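Local coordinates for phosphoinositide 3-kinase adapter protein 1 (Homo sapiens, PDB 5FOR) that links B-cell receptor and Toll-like receptor signalling to phosphoinositide 3-kinase, the latter link preventing excessive inflammatory cytokine production, and is represented here by its TIR domain, at residues E18-Y23 / L98-R103; Q119-T122 / E128-V131. One frame throughout, in Å; residues are numbered along the deposited sequence. Where two conformers were deposited one is given.

Contact 1: E18-Y23 / L98-R103; sequences EEWCQY and LLCGVR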
ATOM      1  N   GLU A  18      -5.985  10.472   0.218  1.00 42.29           N
ATOM      2  CA  GLU A  18      -6.142  10.769  -1.208  1.00 47.18           C
ATOM      3  C   GLU A  18      -4.978  11.541  -1.862  1.00 51.13           C
ATOM      4  O   GLU A  18      -4.518  11.196  -2.944  1.00 43.17           O
ATOM      5  CB  GLU A  18      -7.436  11.569  -1.391  1.00 59.06           C
ATOM      6  CG  GLU A  18      -7.753  11.932  -2.815  1.00 72.55           C
ATOM      7  CD  GLU A  18      -8.134  10.720  -3.611  1.00 92.97           C
ATOM      8  OE1 GLU A  18      -9.049  10.004  -3.154  1.00 95.43           O
ATOM      9  OE2 GLU A  18      -7.524  10.474  -4.676  1.00105.52           O
ATOM     10  N   GLU A  19      -4.540  12.615  -1.221  1.00 36.60           N
ATOM     11  CA  GLU A  19      -3.478  13.440  -1.772  1.00 39.14           C
ATOM     12  C   GLU A  19      -2.113  12.758  -1.701  1.00 47.65           C
ATOM     13  O   GLU A  19      -1.293  12.947  -2.604  1.00 52.55           O
ATOM     14  CB  GLU A  19      -3.460  14.798  -1.065  1.00 39.75           C
ATOM     15  CG  GLU A  19      -4.863  15.393  -0.995  1.00 61.78           C
ATOM     16  CD  GLU A  19      -4.934  16.723  -0.275  1.00 86.87           C
ATOM     17  OE1 GLU A  19      -4.113  17.610  -0.596  1.00 98.13           O
ATOM     18  OE2 GLU A  19      -5.836  16.888   0.587  1.00 91.21           O
ATOM     19  N   TRP A  20      -1.862  11.962  -0.657  1.00 38.43           N
ATOM     20  CA  TRP A  20      -0.626  11.186  -0.613  1.00 41.46           C
ATOM     21  C   TRP A  20      -0.587  10.229  -1.787  1.00 44.07           C
ATOM     22  O   TRP A  20       0.465   9.924  -2.323  1.00 44.59           O
ATOM     23  CB  TRP A  20      -0.481  10.405   0.696  1.00 39.25           C
ATOM     24  CG  TRP A  20       0.277  11.210   1.658  1.00 50.22           C
ATOM     25  CD1 TRP A  20      -0.215  11.876   2.748  1.00 43.47           C
ATOM     26  CD2 TRP A  20       1.670  11.525   1.586  1.00 50.00           C
ATOM     27  NE1 TRP A  20       0.798  12.567   3.375  1.00 48.08           N
ATOM     28  CE2 TRP A  20       1.965  12.368   2.687  1.00 45.11           C
ATOM     29  CE3 TRP A  20       2.700  11.170   0.708  1.00 40.94           C
ATOM     30  CZ2 TRP A  20       3.242  12.868   2.925  1.00 39.07           C
ATOM     31  CZ3 TRP A  20       3.971  11.662   0.949  1.00 42.55           C
ATOM     32  CH2 TRP A  20       4.233  12.500   2.056  1.00 45.66           C
ATOM     33  N   CYS A  21      -1.756   9.739  -2.160  1.00 40.57           N
ATOM     34  CA  CYS A  21      -1.842   8.783  -3.219  1.00 38.35           C
ATOM     35  C   CYS A  21      -1.555   9.495  -4.558  1.00 41.04           C
ATOM     36  O   CYS A  21      -0.870   8.937  -5.402  1.00 37.91           O
ATOM     37  CB  CYS A  21      -3.209   8.076  -3.224  1.00 36.30           C
ATOM     38  SG  CYS A  21      -3.406   7.017  -4.677  1.00 50.63           S
ATOM     39  N   GLN A  22      -2.013  10.735  -4.735  1.00 39.75           N
ATOM     40  CA  GLN A  22      -1.873  11.333  -6.055  1.00 48.18           C
ATOM     41  C   GLN A  22      -0.403  11.756  -6.104  1.00 44.03           C
ATOM     42  O   GLN A  22       0.231  11.697  -7.150  1.00 48.98           O
ATOM     43  CB  GLN A  22      -2.731  12.567  -6.347  1.00 55.73           C
ATOM     44  CG  GLN A  22      -3.684  13.087  -5.349  1.00 91.74           C
ATOM     45  CD  GLN A  22      -4.879  13.794  -5.972  1.00112.80           C
ATOM     46  OE1 GLN A  22      -5.478  14.718  -5.350  1.00120.80           O
ATOM     47  NE2 GLN A  22      -5.446  13.120  -6.993  1.00119.33           N
ATOM     48  N   TYR A  23       0.134  12.184  -4.953  1.00 43.05           N
ATOM     49  CA  TYR A  23       1.546  12.563  -4.866  1.00 38.65           C
ATOM     50  C   TYR A  23       2.464  11.446  -5.348  1.00 42.49           C
ATOM     51  O   TYR A  23       3.372  11.699  -6.137  1.00 42.52           O
ATOM     52  CB  TYR A  23       1.971  12.958  -3.441  1.00 41.47           C
ATOM     53  CG  TYR A  23       3.483  13.149  -3.354  1.00 46.94           C
ATOM     54  CD1 TYR A  23       4.102  14.201  -4.011  1.00 50.22           C
ATOM     55  CD2 TYR A  23       4.299  12.248  -2.672  1.00 47.32           C
ATOM     56  CE1 TYR A  23       5.490  14.369  -3.986  1.00 55.68           C
ATOM     57  CE2 TYR A  23       5.695  12.416  -2.644  1.00 39.83           C
ATOM     58  CZ  TYR A  23       6.282  13.480  -3.306  1.00 53.19           C
ATOM     59  OH  TYR A  23       7.658  13.676  -3.298  1.00 60.13           O
ATOM     60  N   LEU A  98       3.421   3.375   3.951  1.00 35.06           N
ATOM     61  CA  LEU A  98       3.680   4.764   4.259  1.00 34.14           C
ATOM     62  C   LEU A  98       2.819   5.173   5.447  1.00 36.41           C
ATOM     63  O   LEU A  98       1.601   5.026   5.423  1.00 49.94           O
ATOM     64  CB  LEU A  98       3.398   5.668   3.061  1.00 43.99           C
ATOM     65  CG  LEU A  98       3.500   7.136   3.493  1.00 50.93           C
ATOM     66  CD1 LEU A  98       4.953   7.478   3.601  1.00 55.13           C
ATOM     67  CD2 LEU A  98       2.796   8.072   2.545  1.00 62.49           C
ATOM     68  N   LEU A  99       3.459   5.677   6.488  1.00 43.01           N
ATOM     69  CA  LEU A  99       2.741   6.124   7.682  1.00 43.01           C
ATOM     70  C   LEU A  99       2.115   7.474   7.453  1.00 43.71           C
ATOM     71  O   LEU A  99       2.824   8.474   7.404  1.00 51.39           O
ATOM     72  CB  LEU A  99       3.681   6.205   8.887  1.00 34.96           C
ATOM     73  CG  LEU A  99       4.398   4.906   9.240  1.00 38.47           C
ATOM     74  CD1 LEU A  99       5.297   5.090  10.458  1.00 31.88           C
ATOM     75  CD2 LEU A  99       3.383   3.833   9.495  1.00 31.56           C
ATOM     76  N   CYS A 100       0.790   7.510   7.344  1.00 51.31           N
ATOM     77  CA  CYS A 100       0.043   8.762   7.141  0.61 48.91           C
ATOM     78  C   CYS A 100      -0.749   9.179   8.377  1.00 41.54           C
ATOM     79  O   CYS A 100      -1.970   8.983   8.424  1.00 44.28           O
ATOM     80  CB  CYS A 100      -0.945   8.644   5.975  0.61 46.78           C
ATOM     81  SG  CYS A 100      -0.247   8.329   4.401  0.61 53.82           S
ATOM     82  N   GLY A 101      -0.079   9.761   9.365  1.00 36.03           N
ATOM     83  CA  GLY A 101      -0.748  10.210  10.585  1.00 44.67           C
ATOM     84  C   GLY A 101      -1.157   9.071  11.514  1.00 43.67           C
ATOM     85  O   GLY A 101      -2.068   9.203  12.311  1.00 60.32           O
ATOM     86  N   VAL A 102      -0.486   7.937  11.345  1.00 42.34           N
ATOM     87  CA  VAL A 102      -0.637   6.761  12.177  1.00 38.34           C
ATOM     88  C   VAL A 102       0.744   6.386  12.711  1.00 42.81           C
ATOM     89  O   VAL A 102       1.673   6.110  11.941  1.00 49.70           O
ATOM     90  CB  VAL A 102      -1.234   5.564  11.404  1.00 31.33           C
ATOM     91  CG1 VAL A 102      -1.171   4.313  12.287  1.00 31.72           C
ATOM     92  CG2 VAL A 102      -2.674   5.844  10.920  1.00 32.95           C
ATOM     93  N   ARG A 103       0.876   6.353  14.025  1.00 45.58           N
ATOM     94  CA  ARG A 103       2.122   5.946  14.661  1.00 45.64           C
ATOM     95  C   ARG A 103       2.293   4.415  14.454  1.00 46.10           C
ATOM     96  O   ARG A 103       1.313   3.683  14.502  1.00 40.01           O
ATOM     97  CB  ARG A 103       2.088   6.366  16.144  1.00 40.28           C
ATOM     98  CG  ARG A 103       3.363   6.154  16.902  1.00 50.83           C
ATOM     99  CD  ARG A 103       3.136   6.278  18.416  1.00 54.55           C
ATOM    100  NE  ARG A 103       3.175   7.670  18.835  1.00 69.32           N
ATOM    101  CZ  ARG A 103       4.156   8.210  19.557  1.00 80.71           C
ATOM    102  NH1 ARG A 103       5.179   7.469  19.980  1.00 72.41           N
ATOM    103  NH2 ARG A 103       4.103   9.496  19.864  1.00 89.59           N
TER
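W20 lays one face of its indole over L98 and C100, and both neighbours meet it on that same face. The apolar part is carried by L98. Its methyl CD2 stands 3.5 Å above the ring plane, displaced toward the rim, and makes a CH-pi contact with the six-membered ring, at 4.0 Å from CD2 to the W20 centroid. The nearest pair is L98 CD2 with W20 CE3, 3.6 Å apart. L98 can reach the ring because CG lies anti to the backbone N (chi1 172°), and the leucine and indole side chains cross at about a right angle.

This joins two parts of the TIR fold, whose parallel sheet is covered by helices: helix 18-30, which follows strand 9-13, meets L98 of strand 95-99 and C100 just beyond L99. E18 reaches the other way, to a salt bridge with R43.

The sulfur-aromatic part belongs to C100. SG sits over the five-membered ring, 4.2 Å from the W20 centroid and 28° off the ring normal, with W20 CD1 its nearest atom at 3.9 Å. C100 was modelled in two conformers, so this contact is the less certain of the two. No hydrogen bond crosses between the segments. An alanine in place of W20 would have no indole, and L98 CD2 would probably be left beside a gap, the C100 sulfur without its aromatic partner. The indole also touches L67 of strand 63-68 and C123, with a bound pentaethylene glycol, probably from the crystallisation liquor, about 3 Å from its side chain.

Contact 2: Q119-T122 / E128-V131; sequences QELT and ETYV. With I3C (5-amino-2,4,6-triiodobenzene-1,3-dicarboxylic acid), chain C.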
ATOM      1  N   GLN A 119       9.064  -2.867   4.429  1.00 35.20           N
ATOM      2  CA  GLN A 119       9.623  -1.560   4.211  1.00 41.34           C
ATOM      3  C   GLN A 119       8.678  -0.451   4.667  1.00 46.26           C
ATOM      4  O   GLN A 119       7.511  -0.391   4.264  1.00 41.93           O
ATOM      5  CB  GLN A 119       9.989  -1.605   2.744  1.00 53.25           C
ATOM      6  CG  GLN A 119      10.613  -0.588   1.884  1.00 72.81           C
ATOM      7  CD  GLN A 119      11.660  -1.210   0.999  1.00 49.58           C
ATOM      8  OE1 GLN A 119      11.775  -0.908  -0.170  1.00 78.08           O
ATOM      9  NE2 GLN A 119      12.653  -1.657   1.663  1.00 70.47           N
ATOM     10  N   GLU A 120       9.179   0.395   5.568  1.00 33.94           N
ATOM     11  CA  GLU A 120       8.356   1.472   6.125  1.00 50.15           C
ATOM     12  C   GLU A 120       8.805   2.862   5.685  1.00 47.73           C
ATOM     13  O   GLU A 120       9.985   3.179   5.693  1.00 48.15           O
ATOM     14  CB  GLU A 120       8.335   1.415   7.660  1.00 34.36           C
ATOM     15  CG  GLU A 120       7.340   2.396   8.310  1.00 53.37           C
ATOM     16  CD  GLU A 120       7.221   2.207   9.844  1.00 68.50           C
ATOM     17  OE1 GLU A 120       6.376   1.391  10.313  1.00 59.46           O
ATOM     18  OE2 GLU A 120       7.986   2.871  10.582  1.00 76.68           O
ATOM     19  N   LEU A 121       7.848   3.702   5.324  1.00 44.09           N
ATOM     20  CA  LEU A 121       8.178   5.078   4.974  1.00 39.01           C
ATOM     21  C   LEU A 121       7.408   6.093   5.807  1.00 33.93           C
ATOM     22  O   LEU A 121       6.301   5.835   6.302  1.00 42.92           O
ATOM     23  CB  LEU A 121       7.896   5.338   3.490  1.00 45.71           C
ATOM     24  CG  LEU A 121       8.542   4.382   2.496  1.00 46.23           C
ATOM     25  CD1 LEU A 121       7.898   4.581   1.138  1.00 53.72           C
ATOM     26  CD2 LEU A 121      10.015   4.671   2.426  1.00 46.63           C
ATOM     27  N   THR A 122       7.989   7.270   5.908  1.00 36.52           N
ATOM     28  CA  THR A 122       7.346   8.374   6.591  1.00 44.22           C
ATOM     29  C   THR A 122       7.052   9.558   5.660  1.00 46.64           C
ATOM     30  O   THR A 122       7.563   9.634   4.540  1.00 49.34           O
ATOM     31  CB  THR A 122       8.220   8.852   7.753  1.00 53.36           C
ATOM     32  OG1 THR A 122       9.359   9.540   7.225  1.00 58.09           O
ATOM     33  CG2 THR A 122       8.696   7.655   8.572  1.00 52.28           C
ATOM     34  N   GLU A 128      13.632  10.375  -3.065  1.00 50.89           N
ATOM     35  CA  GLU A 128      14.511   9.305  -3.529  1.00 62.11           C
ATOM     36  C   GLU A 128      14.321   8.074  -2.653  1.00 54.62           C
ATOM     37  O   GLU A 128      14.472   6.951  -3.122  1.00 55.17           O
ATOM     38  CB  GLU A 128      15.992   9.729  -3.530  1.00 71.01           C
ATOM     39  CG  GLU A 128      16.340  10.862  -2.569  1.00 87.64           C
ATOM     40  CD  GLU A 128      16.313  12.230  -3.233  1.00 94.99           C
ATOM     41  OE1 GLU A 128      17.074  12.419  -4.203  1.00 98.18           O
ATOM     42  OE2 GLU A 128      15.551  13.115  -2.787  1.00 95.43           O
ATOM     43  N   THR A 129      13.999   8.283  -1.382  1.00 44.28           N
ATOM     44  CA  THR A 129      13.708   7.156  -0.493  1.00 42.37           C
ATOM     45  C   THR A 129      12.427   6.421  -0.924  1.00 42.33           C
ATOM     46  O   THR A 129      12.398   5.194  -0.970  1.00 46.21           O
ATOM     47  CB  THR A 129      13.606   7.632   0.955  1.00 45.30           C
ATOM     48  OG1 THR A 129      14.847   8.258   1.316  1.00 49.53           O
ATOM     49  CG2 THR A 129      13.283   6.468   1.919  1.00 41.44           C
ATOM     50  N   TYR A 130      11.396   7.173  -1.295  1.00 40.51           N
ATOM     51  CA  TYR A 130      10.133   6.570  -1.717  1.00 49.66           C
ATOM     52  C   TYR A 130      10.320   5.655  -2.929  1.00 53.05           C
ATOM     53  O   TYR A 130       9.857   4.506  -2.936  1.00 48.39           O
ATOM     54  CB  TYR A 130       9.109   7.651  -2.048  1.00 42.23           C
ATOM     55  CG  TYR A 130       8.703   8.517  -0.888  1.00 42.66           C
ATOM     56  CD1 TYR A 130       8.555   7.982   0.384  1.00 53.42           C
ATOM     57  CD2 TYR A 130       8.454   9.863  -1.062  1.00 45.29           C
ATOM     58  CE1 TYR A 130       8.178   8.775   1.470  1.00 48.21           C
ATOM     59  CE2 TYR A 130       8.084  10.673   0.014  1.00 60.59           C
ATOM     60  CZ  TYR A 130       7.940  10.118   1.281  1.00 54.35           C
ATOM     61  OH  TYR A 130       7.547  10.895   2.351  1.00 50.04           O
ATOM     62  N   VAL A 131      11.018   6.168  -3.943  1.00 43.37           N
ATOM     63  CA  VAL A 131      11.231   5.427  -5.179  1.00 48.71           C
ATOM     64  C   VAL A 131      12.182   4.244  -4.984  1.00 43.13           C
ATOM     65  O   VAL A 131      11.938   3.163  -5.528  1.00 60.35           O
ATOM     66  CB  VAL A 131      11.765   6.355  -6.310  1.00 62.82           C
ATOM     67  CG1 VAL A 131      10.722   7.388  -6.695  1.00 57.44           C
ATOM     68  CG2 VAL A 131      13.054   7.011  -5.875  1.00 67.44           C
TER
HETATM   69  I3  I3C C1141      16.695   7.809 -11.516  0.55130.06           I
HETATM   70  I2  I3C C1141      12.754  12.466 -12.515  0.55108.48           I
HETATM   71  I1  I3C C1141      12.799  10.243  -7.058  0.55119.23           I
HETATM   72  O8  I3C C1141      15.395   6.778  -8.762  0.55 85.94           O
HETATM   73  O9  I3C C1141      15.694   8.383  -7.304  0.55 65.23           O
HETATM   74  C10 I3C C1141      12.136  11.924  -9.441  0.55 62.08           C
HETATM   75  N13 I3C C1141      15.064  10.239 -13.218  0.55 29.96           N
HETATM   76  C1  I3C C1141      14.741   9.027  -9.394  0.55 60.57           C
HETATM   77  C6  I3C C1141      15.214   9.103 -10.823  0.55 48.49           C
HETATM   78  C5  I3C C1141      14.654  10.104 -11.785  0.55 49.31           C
HETATM   79  C4  I3C C1141      13.631  11.031 -11.295  0.55 66.32           C
HETATM   80  C3  I3C C1141      13.159  10.954  -9.910  0.55 68.43           C
HETATM   81  C2  I3C C1141      13.695   9.996  -8.944  0.55 68.01           C
HETATM   82  C7  I3C C1141      15.320   8.004  -8.436  0.55 71.70           C
HETATM   83  O11 I3C C1141      12.554  12.927  -8.825  0.55 73.28           O
HETATM   84  O12 I3C C1141      10.931  11.711  -9.658  0.55 61.51           O
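Y130 OH donates a short hydrogen bond of 2.5 Å to T122 O, the one hydrogen bond between the two segments. The hydroxyl comes in the carbonyl plane onto a lone pair of T122 O, at a C=O...donor angle of 145°. T122 O in turn lies at the edge of the phenol ring, near its plane, so the ring points its rim rather than a face at the backbone. The tyrosine reaches it with CG anti to its own carbonyl carbon (chi1 -64°). T122 N is bonded to D125 OD2, and T122 OG1 more weakly to D124 N, within the turn that leads from strand to helix.

Beside this bond the contact is apolar. L121 also approaches the ring at its edge: CD1 is 3.5 Å from Y130 CD1, while CB lies in the ring plane, 4.0 Å from Y130 CE1. The other methyl of L121, CD2, meets T129 CG2 at 3.8 Å, the two side chains sliding past each other in opposite directions.

V131 starts out away from the strand and, with L27 and S31, belongs to the pocket of the bound 5-amino-2,4,6-triiodobenzene-1,3-dicarboxylic acid, its CG1 3.5 Å from the iodine I1 and its CG2 3.3 Å from the carboxylate oxygen O9.

Strand 119-121 edges the parallel sheet, hydrogen-bonded along its backbone to strand 95-99, and L121 also packs on V96 there. With helix 127-134 it makes the last strand-and-helix pair of the TIR domain, the contact closing the connection between them, and Y130 reaches on to Y23 and L27 of helix 18-30.

How the contacts relate
Contacts 1 and 2 lie 12 Å apart between centres and follow one another along the chain, each using one of two neighbouring strands of the same sheet. L99 N and L121 O, 2.9 Å apart, probably form a hydrogen bond from strand 95-99 to strand 119-121. L98 meets both contacts: its CD2 serves W20, while its CD1 packs 3.4 Å from L121 O and 3.5 Å from T122 O. W20 and Y130 touch directly, so helices 18-30 and 127-134 join over this end of the sheet. The triiodobenzene ligand borders contact 2 through V131, whereas the W20 side chain of contact 1 stays about 12 Å from it.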